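Local coordinates for N-acetyltransferase (Staphylococcus aureus subsp. aureus, PDB 4M85), which probably transfers an acetyl group from acetyl-CoA to an amine of an acceptor substrate, as other GNAT-fold N-acetyltransferases do, at residues M27-V32 and E174-M179; H34-M39 and P94-Q99; K83-W88 and P103-E108. One frame throughout, in Å; residues are numbered along the deposited sequence.

Contact 1: M27-V32 and E174-M179; sequences MELELV and ELYKHM
Tyr176 OH is the best-anchored polar side-chain atom here, held by one hydrogen bond, to the backbone N of Val106 in a neighbouring loop. That bond fixes the far end of the phenol, while residues 27-32 supply apolar groups along the ring. The CD2 methyl of Leu29 sits over the centre of one ring face in a CH-pi contact, 4.2 Å from the Tyr176 centroid and 12° off the ring normal. Met27 arrives obliquely: its chain runs extended through chi2 and then bends at chi3 (75°), bringing CE to 3.6 Å from Tyr176 CD2. No hydrogen bond joins the two segments.

On the exposed flank, the extended chain of Glu28 crosses His178 at about a right angle. Glu28 OE1 stays 4.3 Å from His178 NE2, too far for a bond; the carboxylate might favour a protonated imidazole, although its charge is not known. The other segment places its two rings by its turn. His178 N donates to Leu175 O at 3.0 Å, and Leu175 N to His178 O at 2.9 Å, closing a type I' turn with Tyr176 and Lys177 at its tip. In segment 27-32, Glu28 takes positive phi in a Schellman motif that ends helix 13-26, and Leu29 stands at the N-cap position of helix 30-34.

The hairpin 168-175/178-184 belongs to the edge of the central sheet, and its turn meets the helix link there. This arrangement is characteristic of the GNAT fold, whose relatives commonly line the acceptor site with both loops; a similar role here is only inferred.

Contact 2: H34-M39 and P94-Q99; sequences HLPKDM and PEEIKQ
Met39 and Leu35 carry the first shell, projecting from residues 34-39 onto one side of the short helix 95-98. The Met39 chain meets Pro94 tip to tip, its CG only 3.5 Å from Pro94 CG, which is tighter than ordinary van der Waals contact. The chain bends at its CG-SD bond (chi3 77°), which brings the terminal methyl to Ile97, with Met39 CE 3.5 Å from Ile97 CB; the two side chains slide past each other in opposite directions. The same methyl lies 3.8 Å from Glu96 CB, which it meets crosswise.

Leu35 divides its two branches between neighbouring residues. Its CD1 crosses Ile97 at about a right angle, 3.6 Å from Ile97 CG1. Leu35 CD2 rests 3.6 Å from the carbonyl Glu96 O and also touches the methylene CG of Glu96. That glutamate, with CG anti to its backbone N (chi1 -174°), runs out extended along Leu35, so its aliphatic part packs while the carboxylate ends at the exposed margin.

Further out, both segments are set by helix starts: Pro36 and Pro94 occupy the N-cap positions of helices 37-49 and 95-98. Met39 N bonds to Pro36 O at 3.0 Å, fixing the first turn from which the methionine projects. Val40 and Ala43 of helix 37-49 extend the apolar surface against Ile97, and Tyr100 lies against Leu35.

No hydrogen bond or salt bridge spans the segments, so the start of helix 37-49 and the residues leading into it are joined to helix 95-98 by close dispersion contacts of methyl, methylene and thioether groups, with shape rather than directional bonding setting their fit.

Contact 3: K83-W88 and P103-E108; sequences KYEKAW and PLPVKE
Glu85 is the first residue of helix 81-86 to meet residues 103-108. Its CG is anti to the backbone N (chi1 174°) and the chain then bends at chi2, which folds the carboxylate back against the backbone of Leu104. Leu104 N donates to Glu85 OE2 at 2.7 Å with an N-H...O angle of 151°. The donor stands above the carboxylate plane, 39° out of it.

A second hydrogen bond joins OE2 to Thr102 OG1. The other oxygen, OE1, takes a salt bridge from Arg54 NE and a bond with Tyr53 OH, so this buried carboxylate has four partners. Leu104 O also lies close, 3.0 Å from Glu85 CD, but as an acceptor it offers the oxygens nothing to bond. The CB of Leu104 comes alongside, 3.7 Å from Glu85 OE1.

At the end of the segment the chain is held in its turn by Trp88 N bonding to Glu85 O at 3.2 Å. Trp88, with CG anti to its backbone N, presents one indole face to Pro103. Pro103 CD sits 3.4 Å from the centroid of the five-membered ring of Trp88, almost on the normal, and Pro103 CG extends over the six-membered ring, 3.6 Å from Trp88 CE2. This is a close CH-pi contact of proline on the indole face, and Trp24 also lies against Pro103.

Helix 81-86 and the residues just after it thus hold the loop between helix 95-98 and strand 114-121 through a buried anion and a CH-pi contact. Arg54, with the Leu104 N-H and the hydroxyls of Thr102 and Tyr53, probably favours the ionised form of Glu85, though the nearby Leu104 O would work against it; the carboxylate thereby ties the loop backbone to the helix.

Overall arrangement
Along the chain, residues 27-32 come first, joining helix 13-26 to helix 30-34, and wait until 174-179, the final hairpin, for their partner. Contact 1 therefore closes the outermost loop, with both other contacts nested inside it. Residues 34-39 follow and close contact 2 at 94-99; before that closure, contact 3 opens at 83-88, to end at 103-108, so contacts 2 and 3 cross. Leu31 of contact 1 packs on Ile97 of contact 2, and contact 1 touches the loop of contact 3 through Tyr176 and Leu29. Contact 1 joins the helix link to the hairpin, contact 2 helix 37-49 to helix 95-98, and contact 3 helix 81-86 to the loop.

Contact 1: M27-V32 and E174-M179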
loop_
_atom_site.group_PDB
_atom_site.type_symbol
_atom_site.label_atom_id
_atom_site.label_comp_id
_atom_site.label_asym_id
_atom_site.label_seq_id
_atom_site.Cartn_x
_atom_site.Cartn_y
_atom_site.Cartn_z
ATOM N N MET A 27 9.548 -7.080 -1.545
ATOM C CA MET A 27 10.559 -6.065 -1.206
ATOM C C MET A 27 11.735 -6.546 -0.336
ATOM O O MET A 27 12.694 -5.809 -0.147
ATOM C CB MET A 27 9.898 -4.895 -0.472
ATOM C CG MET A 27 8.960 -4.064 -1.319
ATOM S SD MET A 27 8.152 -2.793 -0.333
ATOM C CE MET A 27 9.509 -1.648 -0.145
ATOM N N GLU A 28 11.667 -7.751 0.212
ATOM C CA GLU A 28 12.730 -8.258 1.070
ATOM C C GLU A 28 13.063 -7.287 2.206
ATOM O O GLU A 28 14.236 -6.966 2.434
ATOM C CB GLU A 28 14.001 -8.546 0.261
ATOM C CG GLU A 28 13.799 -9.440 -0.951
ATOM C CD GLU A 28 15.084 -9.676 -1.725
ATOM O OE1 GLU A 28 15.964 -8.786 -1.735
ATOM O OE2 GLU A 28 15.210 -10.755 -2.337
ATOM N N LEU A 29 12.042 -6.809 2.915
ATOM C CA LEU A 29 12.290 -6.003 4.102
ATOM C C LEU A 29 12.928 -6.875 5.161
ATOM O O LEU A 29 12.432 -7.954 5.448
ATOM C CB LEU A 29 11.005 -5.395 4.662
ATOM C CG LEU A 29 10.346 -4.249 3.912
ATOM C CD1 LEU A 29 9.315 -3.594 4.818
ATOM C CD2 LEU A 29 11.371 -3.231 3.445
ATOM N N GLU A 30 14.018 -6.385 5.747
ATOM C CA GLU A 30 14.818 -7.155 6.699
ATOM C C GLU A 30 13.924 -7.761 7.777
ATOM O O GLU A 30 14.016 -8.948 8.041
ATOM C CB GLU A 30 15.907 -6.289 7.367
ATOM C CG GLU A 30 16.877 -5.582 6.422
ATOM C CD GLU A 30 17.740 -6.531 5.605
ATOM O OE1 GLU A 30 17.862 -7.724 5.975
ATOM O OE2 GLU A 30 18.302 -6.072 4.584
ATOM N N LEU A 31 13.043 -6.951 8.364
ATOM C CA LEU A 31 12.142 -7.418 9.427
ATOM C C LEU A 31 11.237 -8.577 8.982
ATOM O O LEU A 31 10.889 -9.427 9.779
ATOM C CB LEU A 31 11.284 -6.263 9.951
ATOM C CG LEU A 31 10.095 -5.847 9.068
ATOM C CD1 LEU A 31 8.764 -6.090 9.758
ATOM C CD2 LEU A 31 10.233 -4.388 8.693
ATOM N N VAL A 32 10.851 -8.589 7.710
ATOM C CA VAL A 32 10.062 -9.677 7.155
ATOM C C VAL A 32 10.981 -10.885 6.976
ATOM O O VAL A 32 10.621 -11.987 7.335
ATOM C CB VAL A 32 9.398 -9.268 5.827
ATOM C CG1 VAL A 32 8.671 -10.435 5.181
ATOM C CG2 VAL A 32 8.419 -8.129 6.077
ATOM N N GLU A 174 15.347 4.996 -5.846
ATOM C CA GLU A 174 15.812 3.735 -5.284
ATOM C C GLU A 174 15.229 3.593 -3.899
ATOM O O GLU A 174 15.317 4.512 -3.095
ATOM C CB GLU A 174 17.343 3.666 -5.182
ATOM C CG GLU A 174 17.826 2.292 -4.795
ATOM C CD GLU A 174 19.331 2.173 -4.622
ATOM O OE1 GLU A 174 20.044 3.203 -4.613
ATOM O OE2 GLU A 174 19.782 1.017 -4.455
ATOM N N LEU A 175 14.674 2.423 -3.629
ATOM C CA LEU A 175 14.053 2.111 -2.357
ATOM C C LEU A 175 14.421 0.700 -1.995
ATOM O O LEU A 175 14.100 -0.229 -2.738
ATOM C CB LEU A 175 12.522 2.221 -2.473
ATOM C CG LEU A 175 11.952 3.611 -2.745
ATOM C CD1 LEU A 175 10.430 3.530 -2.846
ATOM C CD2 LEU A 175 12.330 4.562 -1.640
ATOM N N TYR A 176 15.095 0.544 -0.853
ATOM C CA TYR A 176 15.530 -0.756 -0.351
ATOM C C TYR A 176 16.182 -1.615 -1.439
ATOM O O TYR A 176 15.792 -2.744 -1.665
ATOM C CB TYR A 176 14.341 -1.452 0.325
ATOM C CG TYR A 176 13.613 -0.490 1.256
ATOM C CD1 TYR A 176 14.122 -0.202 2.514
ATOM C CD2 TYR A 176 12.462 0.165 0.853
ATOM C CE1 TYR A 176 13.489 0.678 3.367
ATOM C CE2 TYR A 176 11.821 1.062 1.688
ATOM C CZ TYR A 176 12.336 1.310 2.944
ATOM O OH TYR A 176 11.724 2.197 3.779
ATOM N N LYS A 177 17.167 -1.040 -2.121
ATOM C CA LYS A 177 17.973 -1.748 -3.121
ATOM C C LYS A 177 17.206 -2.191 -4.375
ATOM O O LYS A 177 17.677 -3.085 -5.085
ATOM C CB LYS A 177 18.688 -2.990 -2.517
ATOM C CG LYS A 177 19.382 -2.785 -1.164
ATOM C CD LYS A 177 20.509 -1.752 -1.210
ATOM C CE LYS A 177 21.842 -2.382 -1.600
ATOM N NZ LYS A 177 22.724 -1.394 -2.298
ATOM N N HIS A 178 16.032 -1.611 -4.636
ATOM C CA HIS A 178 15.361 -1.817 -5.922
ATOM C C HIS A 178 14.990 -0.464 -6.500
ATOM O O HIS A 178 14.709 0.492 -5.758
ATOM C CB HIS A 178 14.121 -2.719 -5.804
ATOM C CG HIS A 178 14.428 -4.126 -5.385
ATOM N ND1 HIS A 178 13.719 -4.787 -4.402
ATOM C CD2 HIS A 178 15.381 -4.996 -5.804
ATOM C CE1 HIS A 178 14.216 -6.001 -4.235
ATOM N NE2 HIS A 178 15.225 -6.153 -5.074
ATOM N N MET A 179 15.023 -0.379 -7.825
ATOM C CA MET A 179 14.736 0.859 -8.533
ATOM C C MET A 179 13.255 0.937 -8.968
ATOM O O MET A 179 12.644 -0.055 -9.407
ATOM C CB MET A 179 15.650 0.967 -9.762
ATOM C CG MET A 179 16.055 2.379 -10.135
ATOM S SD MET A 179 16.939 3.324 -8.849
ATOM C CE MET A 179 18.107 2.106 -8.323
#

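Contact 2: H34-M39 and P94-Q99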
loop_
_atom_site.group_PDB
_atom_site.type_symbol
_atom_site.label_atom_id
_atom_site.label_comp_id
_atom_site.label_asym_id
_atom_site.label_seq_id
_atom_site.Cartn_x
_atom_site.Cartn_y
_atom_site.Cartn_z
ATOM N N HIS A 34 13.619 -11.746 8.666
ATOM C CA HIS A 34 14.156 -12.308 9.904
ATOM C C HIS A 34 13.168 -12.472 11.039
ATOM O O HIS A 34 13.540 -12.987 12.084
ATOM C CB HIS A 34 15.351 -11.478 10.373
ATOM C CG HIS A 34 16.515 -11.564 9.446
ATOM N ND1 HIS A 34 16.819 -10.570 8.545
ATOM C CD2 HIS A 34 17.413 -12.554 9.234
ATOM C CE1 HIS A 34 17.871 -10.931 7.836
ATOM N NE2 HIS A 34 18.252 -12.130 8.235
ATOM N N LEU A 35 11.917 -12.060 10.854
ATOM C CA LEU A 35 10.924 -12.213 11.923
ATOM C C LEU A 35 9.809 -13.166 11.533
ATOM O O LEU A 35 9.533 -13.346 10.345
ATOM C CB LEU A 35 10.323 -10.870 12.326
ATOM C CG LEU A 35 11.304 -9.862 12.913
ATOM C CD1 LEU A 35 10.660 -8.491 12.937
ATOM C CD2 LEU A 35 11.739 -10.291 14.306
ATOM N N PRO A 36 9.171 -13.795 12.534
ATOM C CA PRO A 36 8.126 -14.772 12.225
ATOM C C PRO A 36 6.936 -14.075 11.582
ATOM O O PRO A 36 6.560 -12.993 12.028
ATOM C CB PRO A 36 7.730 -15.333 13.595
ATOM C CG PRO A 36 8.766 -14.872 14.562
ATOM C CD PRO A 36 9.355 -13.617 13.987
ATOM N N LYS A 37 6.377 -14.695 10.550
ATOM C CA LYS A 37 5.222 -14.186 9.805
ATOM C C LYS A 37 4.051 -13.899 10.707
ATOM O O LYS A 37 3.287 -12.973 10.460
ATOM C CB LYS A 37 4.736 -15.208 8.752
ATOM C CG LYS A 37 5.831 -15.766 7.844
ATOM C CD LYS A 37 5.323 -16.163 6.456
ATOM C CE LYS A 37 6.396 -16.080 5.364
ATOM N NZ LYS A 37 7.727 -16.601 5.766
ATOM N N ASP A 38 3.899 -14.729 11.731
ATOM C CA ASP A 38 2.805 -14.607 12.669
ATOM C C ASP A 38 2.854 -13.254 13.329
ATOM O O ASP A 38 1.826 -12.587 13.489
ATOM C CB ASP A 38 2.921 -15.681 13.756
ATOM C CG ASP A 38 1.644 -15.845 14.551
ATOM O OD1 ASP A 38 1.743 -16.102 15.765
ATOM O OD2 ASP A 38 0.551 -15.722 13.963
ATOM N N MET A 39 4.071 -12.859 13.689
ATOM C CA MET A 39 4.291 -11.673 14.474
ATOM C C MET A 39 4.159 -10.439 13.601
ATOM O O MET A 39 3.577 -9.456 14.022
ATOM C CB MET A 39 5.681 -11.709 15.099
ATOM C CG MET A 39 5.778 -11.040 16.445
ATOM S SD MET A 39 7.370 -11.463 17.184
ATOM C CE MET A 39 8.430 -10.382 16.271
ATOM N N PRO A 94 5.418 -6.948 20.339
ATOM C CA PRO A 94 6.496 -7.605 21.059
ATOM C C PRO A 94 7.844 -6.948 20.805
ATOM O O PRO A 94 8.077 -6.327 19.747
ATOM C CB PRO A 94 6.472 -9.038 20.527
ATOM C CG PRO A 94 5.716 -8.974 19.247
ATOM C CD PRO A 94 4.741 -7.852 19.398
ATOM N N GLU A 95 8.717 -7.066 21.800
ATOM C CA GLU A 95 9.988 -6.378 21.795
ATOM C C GLU A 95 10.847 -6.837 20.615
ATOM O O GLU A 95 11.672 -6.092 20.081
ATOM C CB GLU A 95 10.713 -6.639 23.131
ATOM C CG GLU A 95 11.708 -5.557 23.512
ATOM C CD GLU A 95 11.056 -4.204 23.731
ATOM O OE1 GLU A 95 9.838 -4.150 24.031
ATOM O OE2 GLU A 95 11.763 -3.184 23.594
ATOM N N GLU A 96 10.624 -8.064 20.194
ATOM C CA GLU A 96 11.407 -8.659 19.139
ATOM C C GLU A 96 11.185 -7.966 17.787
ATOM O O GLU A 96 12.116 -7.855 16.991
ATOM C CB GLU A 96 11.061 -10.143 19.044
ATOM C CG GLU A 96 11.924 -10.914 18.072
ATOM C CD GLU A 96 11.630 -12.401 18.121
ATOM O OE1 GLU A 96 10.849 -12.826 19.003
ATOM O OE2 GLU A 96 12.177 -13.138 17.273
ATOM N N ILE A 97 9.966 -7.506 17.513
ATOM C CA ILE A 97 9.752 -6.728 16.305
ATOM C C ILE A 97 10.095 -5.252 16.527
ATOM O O ILE A 97 10.589 -4.598 15.606
ATOM C CB ILE A 97 8.339 -6.898 15.718
ATOM C CG1 ILE A 97 8.260 -6.251 14.330
ATOM C CG2 ILE A 97 7.282 -6.333 16.650
ATOM C CD1 ILE A 97 7.188 -6.855 13.465
ATOM N N LYS A 98 9.850 -4.737 17.735
ATOM C CA LYS A 98 10.144 -3.334 18.044
ATOM C C LYS A 98 11.613 -3.011 17.860
ATOM O O LYS A 98 11.953 -1.872 17.547
ATOM C CB LYS A 98 9.713 -2.973 19.469
ATOM C CG LYS A 98 8.203 -2.944 19.656
ATOM C CD LYS A 98 7.802 -2.630 21.095
ATOM C CE LYS A 98 7.597 -1.149 21.345
ATOM N NZ LYS A 98 6.314 -0.629 20.777
ATOM N N GLN A 99 12.491 -3.999 18.041
ATOM C CA GLN A 99 13.934 -3.774 17.859
ATOM C C GLN A 99 14.297 -3.374 16.416
ATOM O O GLN A 99 15.303 -2.697 16.189
ATOM C CB GLN A 99 14.751 -4.988 18.328
ATOM C CG GLN A 99 14.628 -6.223 17.443
ATOM C CD GLN A 99 14.803 -7.550 18.190
ATOM O OE1 GLN A 99 14.934 -7.580 19.420
ATOM N NE2 GLN A 99 14.800 -8.657 17.442
#

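Contact 3: K83-W88 and P103-E108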
loop_
_atom_site.group_PDB
_atom_site.type_symbol
_atom_site.label_atom_id
_atom_site.label_comp_id
_atom_site.label_asym_id
_atom_site.label_seq_id
_atom_site.Cartn_x
_atom_site.Cartn_y
_atom_site.Cartn_z
ATOM N N LYS A 83 5.036 11.188 9.187
ATOM C CA LYS A 83 4.210 11.185 10.393
ATOM C C LYS A 83 3.385 9.905 10.504
ATOM O O LYS A 83 3.247 9.319 11.594
ATOM C CB LYS A 83 3.285 12.384 10.422
ATOM C CG LYS A 83 2.470 12.461 11.700
ATOM C CD LYS A 83 1.473 13.602 11.656
ATOM C CE LYS A 83 0.069 13.119 11.344
ATOM N NZ LYS A 83 -0.724 14.134 10.602
ATOM N N TYR A 84 2.833 9.459 9.377
ATOM C CA TYR A 84 2.160 8.153 9.342
ATOM C C TYR A 84 3.108 7.001 9.734
ATOM O O TYR A 84 2.752 6.123 10.543
ATOM C CB TYR A 84 1.532 7.914 7.958
ATOM C CG TYR A 84 0.483 8.944 7.574
ATOM C CD1 TYR A 84 -0.405 9.442 8.512
ATOM C CD2 TYR A 84 0.393 9.422 6.267
ATOM C CE1 TYR A 84 -1.365 10.371 8.166
ATOM C CE2 TYR A 84 -0.562 10.358 5.911
ATOM C CZ TYR A 84 -1.435 10.826 6.861
ATOM O OH TYR A 84 -2.388 11.778 6.523
ATOM N N GLU A 85 4.301 7.010 9.153
ATOM C CA GLU A 85 5.318 5.982 9.417
ATOM C C GLU A 85 5.704 5.896 10.897
ATOM O O GLU A 85 5.864 4.827 11.444
ATOM C CB GLU A 85 6.574 6.271 8.576
ATOM C CG GLU A 85 7.770 5.355 8.847
ATOM C CD GLU A 85 7.481 3.900 8.531
ATOM O OE1 GLU A 85 6.459 3.638 7.877
ATOM O OE2 GLU A 85 8.280 3.027 8.942
ATOM N N LYS A 86 5.881 7.054 11.530
ATOM C CA LYS A 86 6.255 7.109 12.950
ATOM C C LYS A 86 5.178 6.499 13.837
ATOM O O LYS A 86 5.476 5.953 14.903
ATOM C CB LYS A 86 6.548 8.554 13.353
ATOM C CG LYS A 86 7.203 8.716 14.704
ATOM C CD LYS A 86 7.700 10.146 14.860
ATOM C CE LYS A 86 8.201 10.457 16.269
ATOM N NZ LYS A 86 9.186 9.445 16.738
ATOM N N ALA A 87 3.927 6.530 13.392
ATOM C CA ALA A 87 2.828 5.992 14.191
ATOM C C ALA A 87 2.943 4.485 14.471
ATOM O O ALA A 87 2.308 3.987 15.398
ATOM C CB ALA A 87 1.474 6.315 13.552
ATOM N N TRP A 88 3.775 3.782 13.697
ATOM C CA TRP A 88 4.123 2.409 13.986
ATOM C C TRP A 88 4.520 2.206 15.463
ATOM O O TRP A 88 4.215 1.169 16.064
ATOM C CB TRP A 88 5.248 1.963 13.075
ATOM C CG TRP A 88 5.576 0.512 13.156
ATOM C CD1 TRP A 88 6.580 -0.067 13.880
ATOM C CD2 TRP A 88 4.939 -0.547 12.439
ATOM N NE1 TRP A 88 6.594 -1.429 13.668
ATOM C CE2 TRP A 88 5.597 -1.750 12.791
ATOM C CE3 TRP A 88 3.882 -0.602 11.534
ATOM C CZ2 TRP A 88 5.216 -2.985 12.269
ATOM C CZ3 TRP A 88 3.506 -1.819 11.027
ATOM C CH2 TRP A 88 4.169 -3.002 11.405
ATOM N N PRO A 103 8.980 -0.118 9.872
ATOM C CA PRO A 103 9.212 -0.962 8.684
ATOM C C PRO A 103 9.595 -0.221 7.408
ATOM O O PRO A 103 10.249 -0.816 6.554
ATOM C CB PRO A 103 7.876 -1.691 8.470
ATOM C CG PRO A 103 6.925 -1.170 9.472
ATOM C CD PRO A 103 7.591 -0.162 10.359
ATOM N N LEU A 104 9.221 1.056 7.283
ATOM C CA LEU A 104 9.439 1.801 6.039
ATOM C C LEU A 104 9.901 3.250 6.287
ATOM O O LEU A 104 9.155 4.178 6.021
ATOM C CB LEU A 104 8.142 1.758 5.199
ATOM C CG LEU A 104 7.760 0.455 4.477
ATOM C CD1 LEU A 104 6.274 0.454 4.133
ATOM C CD2 LEU A 104 8.573 0.230 3.205
ATOM N N PRO A 105 11.135 3.443 6.832
ATOM C CA PRO A 105 11.687 4.775 7.156
ATOM C C PRO A 105 11.901 5.725 5.985
ATOM O O PRO A 105 11.837 6.944 6.186
ATOM C CB PRO A 105 13.054 4.454 7.776
ATOM C CG PRO A 105 13.393 3.074 7.280
ATOM C CD PRO A 105 12.070 2.373 7.232
ATOM N N VAL A 106 12.155 5.188 4.787
ATOM C CA VAL A 106 12.449 6.011 3.625
ATOM C C VAL A 106 11.193 6.769 3.181
ATOM O O VAL A 106 10.074 6.214 3.185
ATOM C CB VAL A 106 13.044 5.177 2.468
ATOM C CG1 VAL A 106 13.399 6.065 1.266
ATOM C CG2 VAL A 106 14.298 4.429 2.932
ATOM N N LYS A 107 11.395 8.036 2.827
ATOM C CA LYS A 107 10.369 8.903 2.284
ATOM C C LYS A 107 10.207 8.527 0.811
ATOM O O LYS A 107 11.074 8.830 -0.008
ATOM C CB LYS A 107 10.792 10.385 2.426
ATOM C CG LYS A 107 9.672 11.405 2.244
ATOM C CD LYS A 107 10.181 12.826 2.496
ATOM C CE LYS A 107 9.078 13.875 2.387
ATOM N NZ LYS A 107 8.826 14.303 0.984
ATOM N N GLU A 108 9.100 7.863 0.483
ATOM C CA GLU A 108 8.853 7.369 -0.880
ATOM C C GLU A 108 8.213 8.424 -1.794
ATOM O O GLU A 108 8.304 8.306 -3.001
ATOM C CB GLU A 108 7.981 6.082 -0.850
ATOM C CG GLU A 108 8.507 4.945 0.036
ATOM C CD GLU A 108 7.626 3.692 0.031
ATOM O OE1 GLU A 108 6.746 3.563 -0.852
ATOM O OE2 GLU A 108 7.792 2.821 0.915
#